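Local coordinates for protein 2-c-methyl-d-erythritol 2,4-cyclodiphosphate synthase (Plasmodium falciparum, PDB 4C81) that probably catalyses the cyclisation of a CDP-linked methylerythritol phosphate to 2-C-methyl-D-erythritol 2,4-cyclodiphosphate, with release of CMP, in isoprenoid precursor synthesis, at residues I73-F86 with F101-Y114. The protein carries 1 engineered substitution. Sequence-based numbering, arbitrary orientation.
Sequences ILGALGSLDIGTLF and FLRYARLLIYKKNY. With CDP (cytidine-5'-diphosphate), chain D.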
loop_
_atom_site.group_PDB
_atom_site.type_symbol
_atom_site.label_atom_id
_atom_site.label_comp_id
_atom_site.label_asym_id
_atom_site.label_seq_id
_atom_site.Cartn_x
_atom_site.Cartn_y
_atom_site.Cartn_z
ATOM N N ILE A 73 -10.399 -4.254 6.938
ATOM C CA ILE A 73 -11.862 -4.353 6.959
ATOM C C ILE A 73 -12.505 -3.112 7.591
ATOM O O ILE A 73 -13.431 -2.531 7.017
ATOM C CB ILE A 73 -12.316 -5.629 7.710
ATOM C CG1 ILE A 73 -11.922 -6.875 6.914
ATOM C CG2 ILE A 73 -13.829 -5.617 7.950
ATOM C CD1 ILE A 73 -12.040 -8.162 7.691
ATOM N N LEU A 74 -12.023 -2.711 8.767
ATOM C CA LEU A 74 -12.520 -1.511 9.437
ATOM C C LEU A 74 -12.306 -0.291 8.549
ATOM O O LEU A 74 -13.203 0.538 8.385
ATOM C CB LEU A 74 -11.818 -1.308 10.782
ATOM C CG LEU A 74 -12.152 -2.348 11.852
ATOM C CD1 LEU A 74 -11.354 -2.095 13.121
ATOM C CD2 LEU A 74 -13.641 -2.336 12.136
ATOM N N GLY A 75 -11.114 -0.194 7.968
ATOM C CA GLY A 75 -10.784 0.910 7.079
ATOM C C GLY A 75 -11.719 0.991 5.884
ATOM O O GLY A 75 -12.200 2.069 5.524
ATOM N N ALA A 76 -11.988 -0.157 5.273
ATOM C CA ALA A 76 -12.886 -0.233 4.124
ATOM C C ALA A 76 -14.290 0.289 4.444
ATOM O O ALA A 76 -14.907 0.951 3.610
ATOM C CB ALA A 76 -12.969 -1.664 3.616
ATOM N N LEU A 77 -14.769 -0.006 5.650
ATOM C CA LEU A 77 -16.127 0.350 6.063
ATOM C C LEU A 77 -16.224 1.722 6.738
ATOM O O LEU A 77 -17.324 2.186 7.047
ATOM C CB LEU A 77 -16.684 -0.730 6.996
ATOM C CG LEU A 77 -16.920 -2.084 6.326
ATOM C CD1 LEU A 77 -17.081 -3.193 7.360
ATOM C CD2 LEU A 77 -18.127 -2.026 5.396
ATOM N N GLY A 78 -15.084 2.372 6.962
ATOM C CA GLY A 78 -15.068 3.668 7.632
ATOM C C GLY A 78 -15.257 3.593 9.135
ATOM O O GLY A 78 -15.585 4.598 9.769
ATOM N N SER A 79 -15.077 2.404 9.708
ATOM C CA SER A 79 -15.210 2.222 11.147
ATOM C C SER A 79 -13.946 2.715 11.833
ATOM O O SER A 79 -12.906 2.874 11.195
ATOM C CB SER A 79 -15.444 0.748 11.490
ATOM O OG SER A 79 -16.662 0.275 10.942
ATOM N N LEU A 80 -14.041 2.959 13.135
ATOM C CA LEU A 80 -12.864 3.285 13.929
ATOM C C LEU A 80 -11.989 2.032 13.995
ATOM O O LEU A 80 -12.504 0.913 14.008
ATOM C CB LEU A 80 -13.259 3.746 15.334
ATOM C CG LEU A 80 -14.221 4.932 15.435
ATOM C CD1 LEU A 80 -14.498 5.271 16.890
ATOM C CD2 LEU A 80 -13.678 6.146 14.698
ATOM N N ASP A 81 -10.673 2.225 14.024
ATOM C CA ASP A 81 -9.727 1.104 14.057
ATOM C C ASP A 81 -9.774 0.368 15.401
ATOM O O ASP A 81 -10.391 0.845 16.354
ATOM C CB ASP A 81 -8.302 1.592 13.762
ATOM C CG ASP A 81 -7.793 2.577 14.797
ATOM O OD1 ASP A 81 -7.218 2.132 15.812
ATOM O OD2 ASP A 81 -7.959 3.797 14.588
ATOM N N ILE A 82 -9.117 -0.787 15.467
ATOM C CA ILE A 82 -9.116 -1.625 16.678
ATOM C C ILE A 82 -8.580 -0.891 17.909
ATOM O O ILE A 82 -9.150 -1.004 18.996
ATOM C CB ILE A 82 -8.321 -2.936 16.470
ATOM C CG1 ILE A 82 -9.105 -3.894 15.571
ATOM C CG2 ILE A 82 -8.020 -3.613 17.806
ATOM C CD1 ILE A 82 -10.441 -4.354 16.153
ATOM N N GLY A 83 -7.504 -0.128 17.730
ATOM C CA GLY A 83 -6.947 0.678 18.816
ATOM C C GLY A 83 -7.929 1.685 19.391
ATOM O O GLY A 83 -7.919 1.949 20.593
ATOM N N THR A 84 -8.781 2.245 18.532
ATOM C CA THR A 84 -9.781 3.229 18.951
ATOM C C THR A 84 -11.014 2.548 19.534
ATOM O O THR A 84 -11.543 2.988 20.555
ATOM C CB THR A 84 -10.231 4.120 17.774
ATOM O OG1 THR A 84 -9.089 4.722 17.154
ATOM C CG2 THR A 84 -11.175 5.216 18.254
ATOM N N LEU A 85 -11.475 1.490 18.872
ATOM C CA LEU A 85 -12.652 0.742 19.326
ATOM C C LEU A 85 -12.417 0.051 20.667
ATOM O O LEU A 85 -13.290 0.065 21.536
ATOM C CB LEU A 85 -13.070 -0.309 18.288
ATOM C CG LEU A 85 -13.770 0.190 17.023
ATOM C CD1 LEU A 85 -13.922 -0.945 16.021
ATOM C CD2 LEU A 85 -15.126 0.797 17.354
ATOM N N PHE A 86 -11.239 -0.549 20.826
ATOM C CA PHE A 86 -10.917 -1.339 22.014
ATOM C C PHE A 86 -9.594 -0.877 22.636
ATOM O O PHE A 86 -8.570 -1.554 22.504
ATOM C CB PHE A 86 -10.853 -2.829 21.649
ATOM C CG PHE A 86 -11.997 -3.292 20.788
ATOM C CD1 PHE A 86 -13.225 -3.612 21.353
ATOM C CD2 PHE A 86 -11.848 -3.398 19.411
ATOM C CE1 PHE A 86 -14.285 -4.037 20.557
ATOM C CE2 PHE A 86 -12.902 -3.822 18.611
ATOM C CZ PHE A 86 -14.121 -4.142 19.184
ATOM N N PHE A 101 -11.092 -9.736 17.736
ATOM C CA PHE A 101 -11.136 -8.673 16.724
ATOM C C PHE A 101 -11.519 -9.182 15.337
ATOM O O PHE A 101 -12.221 -8.493 14.598
ATOM C CB PHE A 101 -9.791 -7.938 16.630
ATOM C CG PHE A 101 -9.332 -7.310 17.923
ATOM C CD1 PHE A 101 -10.235 -6.707 18.795
ATOM C CD2 PHE A 101 -7.985 -7.320 18.264
ATOM C CE1 PHE A 101 -9.801 -6.130 19.983
ATOM C CE2 PHE A 101 -7.545 -6.742 19.446
ATOM C CZ PHE A 101 -8.454 -6.149 20.307
ATOM N N LEU A 102 -11.046 -10.371 14.975
ATOM C CA LEU A 102 -11.379 -10.967 13.683
ATOM C C LEU A 102 -12.859 -11.352 13.602
ATOM O O LEU A 102 -13.475 -11.215 12.543
ATOM C CB LEU A 102 -10.500 -12.186 13.380
ATOM C CG LEU A 102 -9.147 -11.933 12.702
ATOM C CD1 LEU A 102 -9.335 -11.399 11.287
ATOM C CD2 LEU A 102 -8.278 -10.994 13.514
ATOM N N ARG A 103 -13.426 -11.835 14.708
ATOM C CA ARG A 103 -14.857 -12.165 14.732
ATOM C C ARG A 103 -15.710 -10.898 14.684
ATOM O O ARG A 103 -16.760 -10.890 14.046
ATOM C CB ARG A 103 -15.232 -13.057 15.928
ATOM C CG ARG A 103 -15.262 -12.385 17.300
ATOM C CD ARG A 103 -16.239 -13.094 18.236
ATOM N NE ARG A 103 -15.982 -14.533 18.320
ATOM C CZ ARG A 103 -15.098 -15.110 19.134
ATOM N NH1 ARG A 103 -14.354 -14.388 19.969
ATOM N NH2 ARG A 103 -14.955 -16.432 19.115
ATOM N N TYR A 104 -15.254 -9.833 15.345
ATOM C CA TYR A 104 -15.928 -8.535 15.263
ATOM C C TYR A 104 -15.962 -8.064 13.811
ATOM O O TYR A 104 -17.013 -7.671 13.302
ATOM C CB TYR A 104 -15.235 -7.480 16.136
ATOM C CG TYR A 104 -15.759 -6.072 15.912
ATOM C CD1 TYR A 104 -16.954 -5.650 16.494
ATOM C CD2 TYR A 104 -15.075 -5.170 15.097
ATOM C CE1 TYR A 104 -17.447 -4.368 16.284
ATOM C CE2 TYR A 104 -15.562 -3.884 14.879
ATOM C CZ TYR A 104 -16.748 -3.489 15.475
ATOM O OH TYR A 104 -17.237 -2.222 15.265
ATOM N N ALA A 105 -14.808 -8.122 13.151
ATOM C CA ALA A 105 -14.691 -7.679 11.762
ATOM C C ALA A 105 -15.581 -8.491 10.822
ATOM O O ALA A 105 -16.240 -7.926 9.949
ATOM C CB ALA A 105 -13.233 -7.744 11.305
ATOM N N ARG A 106 -15.597 -9.812 10.998
ATOM C CA ARG A 106 -16.449 -10.683 10.194
ATOM C C ARG A 106 -17.913 -10.294 10.368
ATOM O O ARG A 106 -18.635 -10.136 9.389
ATOM C CB ARG A 106 -16.254 -12.148 10.584
ATOM C CG ARG A 106 -17.084 -13.128 9.761
ATOM C CD ARG A 106 -16.820 -14.569 10.166
ATOM N NE ARG A 106 -17.148 -14.815 11.570
ATOM C CZ ARG A 106 -18.378 -15.015 12.046
ATOM N NH1 ARG A 106 -19.438 -14.997 11.242
ATOM N NH2 ARG A 106 -18.552 -15.232 13.346
ATOM N N LEU A 107 -18.334 -10.131 11.619
ATOM C CA LEU A 107 -19.731 -9.799 11.920
ATOM C C LEU A 107 -20.096 -8.371 11.506
ATOM O O LEU A 107 -21.247 -8.104 11.168
ATOM C CB LEU A 107 -20.037 -10.028 13.403
ATOM C CG LEU A 107 -19.975 -11.496 13.831
ATOM C CD1 LEU A 107 -19.939 -11.634 15.349
ATOM C CD2 LEU A 107 -21.144 -12.275 13.240
ATOM N N LEU A 108 -19.118 -7.466 11.528
ATOM C CA LEU A 108 -19.311 -6.094 11.058
ATOM C C LEU A 108 -19.602 -6.060 9.556
ATOM O O LEU A 108 -20.497 -5.345 9.109
ATOM C CB LEU A 108 -18.075 -5.242 11.368
ATOM C CG LEU A 108 -18.044 -3.810 10.821
ATOM C CD1 LEU A 108 -19.083 -2.940 11.504
ATOM C CD2 LEU A 108 -16.655 -3.215 10.991
ATOM N N ILE A 109 -18.833 -6.828 8.786
ATOM C CA ILE A 109 -19.038 -6.952 7.344
ATOM C C ILE A 109 -20.450 -7.457 7.063
ATOM O O ILE A 109 -21.144 -6.934 6.190
ATOM C CB ILE A 109 -18.012 -7.924 6.704
ATOM C CG1 ILE A 109 -16.614 -7.300 6.688
ATOM C CG2 ILE A 109 -18.413 -8.277 5.281
ATOM C CD1 ILE A 109 -15.512 -8.281 6.313
ATOM N N TYR A 110 -20.867 -8.464 7.828
ATOM C CA TYR A 110 -22.183 -9.069 7.665
ATOM C C TYR A 110 -23.308 -8.092 7.993
ATOM O O TYR A 110 -24.254 -7.958 7.217
ATOM C CB TYR A 110 -22.315 -10.320 8.535
ATOM C CG TYR A 110 -23.595 -11.082 8.278
ATOM C CD1 TYR A 110 -23.652 -12.076 7.303
ATOM C CD2 TYR A 110 -24.752 -10.799 8.998
ATOM C CE1 TYR A 110 -24.830 -12.775 7.058
ATOM C CE2 TYR A 110 -25.934 -11.490 8.757
ATOM C CZ TYR A 110 -25.965 -12.477 7.787
ATOM O OH TYR A 110 -27.130 -13.165 7.545
ATOM N N LYS A 111 -23.205 -7.404 9.127
ATOM C CA LYS A 111 -24.271 -6.482 9.542
ATOM C C LYS A 111 -24.357 -5.231 8.660
ATOM O O LYS A 111 -25.387 -4.560 8.643
ATOM C CB LYS A 111 -24.150 -6.117 11.030
ATOM C CG LYS A 111 -23.156 -5.019 11.379
ATOM C CD LYS A 111 -22.916 -4.976 12.883
ATOM C CE LYS A 111 -22.184 -3.711 13.302
ATOM N NZ LYS A 111 -21.580 -3.836 14.660
ATOM N N LYS A 112 -23.284 -4.920 7.928
ATOM C CA LYS A 112 -23.297 -3.806 6.970
ATOM C C LYS A 112 -23.700 -4.250 5.555
ATOM O O LYS A 112 -23.639 -3.453 4.614
ATOM C CB LYS A 112 -21.930 -3.112 6.947
ATOM C CG LYS A 112 -21.524 -2.476 8.277
ATOM C CD LYS A 112 -22.285 -1.186 8.572
ATOM C CE LYS A 112 -21.707 0.010 7.829
ATOM N NZ LYS A 112 -20.362 0.393 8.340
ATOM N N ASN A 113 -24.112 -5.516 5.427
ATOM C CA ASN A 113 -24.582 -6.084 4.163
ATOM C C ASN A 113 -23.490 -6.130 3.085
ATOM O O ASN A 113 -23.737 -5.812 1.919
ATOM C CB ASN A 113 -25.822 -5.323 3.665
ATOM C CG ASN A 113 -26.771 -6.206 2.874
ATOM O OD1 ASN A 113 -27.301 -5.801 1.840
ATOM N ND2 ASN A 113 -26.993 -7.421 3.362
ATOM N N TYR A 114 -22.284 -6.535 3.488
ATOM C CA TYR A 114 -21.159 -6.708 2.568
ATOM C C TYR A 114 -20.662 -8.157 2.587
ATOM O O TYR A 114 -20.885 -8.889 3.555
ATOM C CB TYR A 114 -20.008 -5.755 2.931
ATOM C CG TYR A 114 -20.141 -4.369 2.344
ATOM C CD1 TYR A 114 -19.678 -4.088 1.063
ATOM C CD2 TYR A 114 -20.719 -3.335 3.072
ATOM C CE1 TYR A 114 -19.800 -2.823 0.514
ATOM C CE2 TYR A 114 -20.850 -2.064 2.534
ATOM C CZ TYR A 114 -20.385 -1.812 1.254
ATOM O OH TYR A 114 -20.505 -0.553 0.720
HETATM O O3B CDP D . 0.993 -1.423 19.255
HETATM P PB CDP D . -0.393 -1.236 18.434
HETATM O O1B CDP D . -0.405 -2.440 17.386
HETATM O O2B CDP D . -1.591 -1.282 19.310
HETATM O O3A CDP D . -0.278 0.097 17.531
HETATM P PA CDP D . 0.302 1.508 18.058
HETATM O O1A CDP D . 0.959 1.374 19.377
HETATM O O2A CDP D . 1.052 2.108 16.936
HETATM O "O5'" CDP D . -1.036 2.378 18.251
HETATM C "C5'" CDP D . -2.236 1.819 18.802
HETATM C "C4'" CDP D . -3.434 2.711 18.470
HETATM O "O4'" CDP D . -3.064 4.073 18.800
HETATM C "C3'" CDP D . -3.707 2.737 16.968
HETATM O "O3'" CDP D . -4.572 1.658 16.594
HETATM C "C2'" CDP D . -4.416 4.078 16.818
HETATM O "O2'" CDP D . -5.796 3.954 17.178
HETATM C "C1'" CDP D . -3.708 4.973 17.847
HETATM N N1 CDP D . -2.733 5.854 17.134
HETATM C C2 CDP D . -3.218 6.936 16.377
HETATM O O2 CDP D . -4.427 7.155 16.299
HETATM N N3 CDP D . -2.317 7.765 15.708
HETATM C C4 CDP D . -0.944 7.543 15.768
HETATM N N4 CDP D . -0.127 8.363 15.112
HETATM C C5 CDP D . -0.452 6.479 16.517
HETATM C C6 CDP D . -1.337 5.639 17.194
#
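Ile82 lays its CG2 methyl over the centre of the Phe101 ring, a CH-pi contact 9° off the ring normal. Ile82 CD1 reaches Phe101 CD1 at 3.5 Å. Phe86 runs counter to Phe101, CD2 against Phe101 CE1, with the ring planes at 33°. Phe86 also turns an edge to the face of Tyr104, a T-shaped pair with centroids 5.5 Å apart. Tyr104 swings its ring out opposite the backbone N (chi1 171°), so that it meets Phe86, Leu85 and Leu74. Leu74 CD2 meets the edge of this ring, and Leu85 CD1 approaches Tyr104 CE2 to 3.6 Å. Further along, Leu77 and Leu108 meet tip to tip, Leu77 CD1 to Leu108 CG at 3.6 Å. Ile73 crosses Ile109 at about a right angle. Ile73 CG2 lies a tight 3.5 Å from Ile109 CG1. Leu77 CD2 ends the row against Tyr114, whose OH bonds to Gly7 O. Beyond this apolar layer, Asp81 OD1 accepts hydrogen bonds from both ribose hydroxyls of CDP, O2' at 2.7 Å and O3' at 2.8 Å. Asp81 OD2 forms a salt bridge with Arg134 of a neighbouring subunit. The aromatic cluster packs against helix 82-85 through Ile82 and Leu85, while Asp81, its N-cap, holds the ribose in the intersubunit nucleotide site of the IspF trimer.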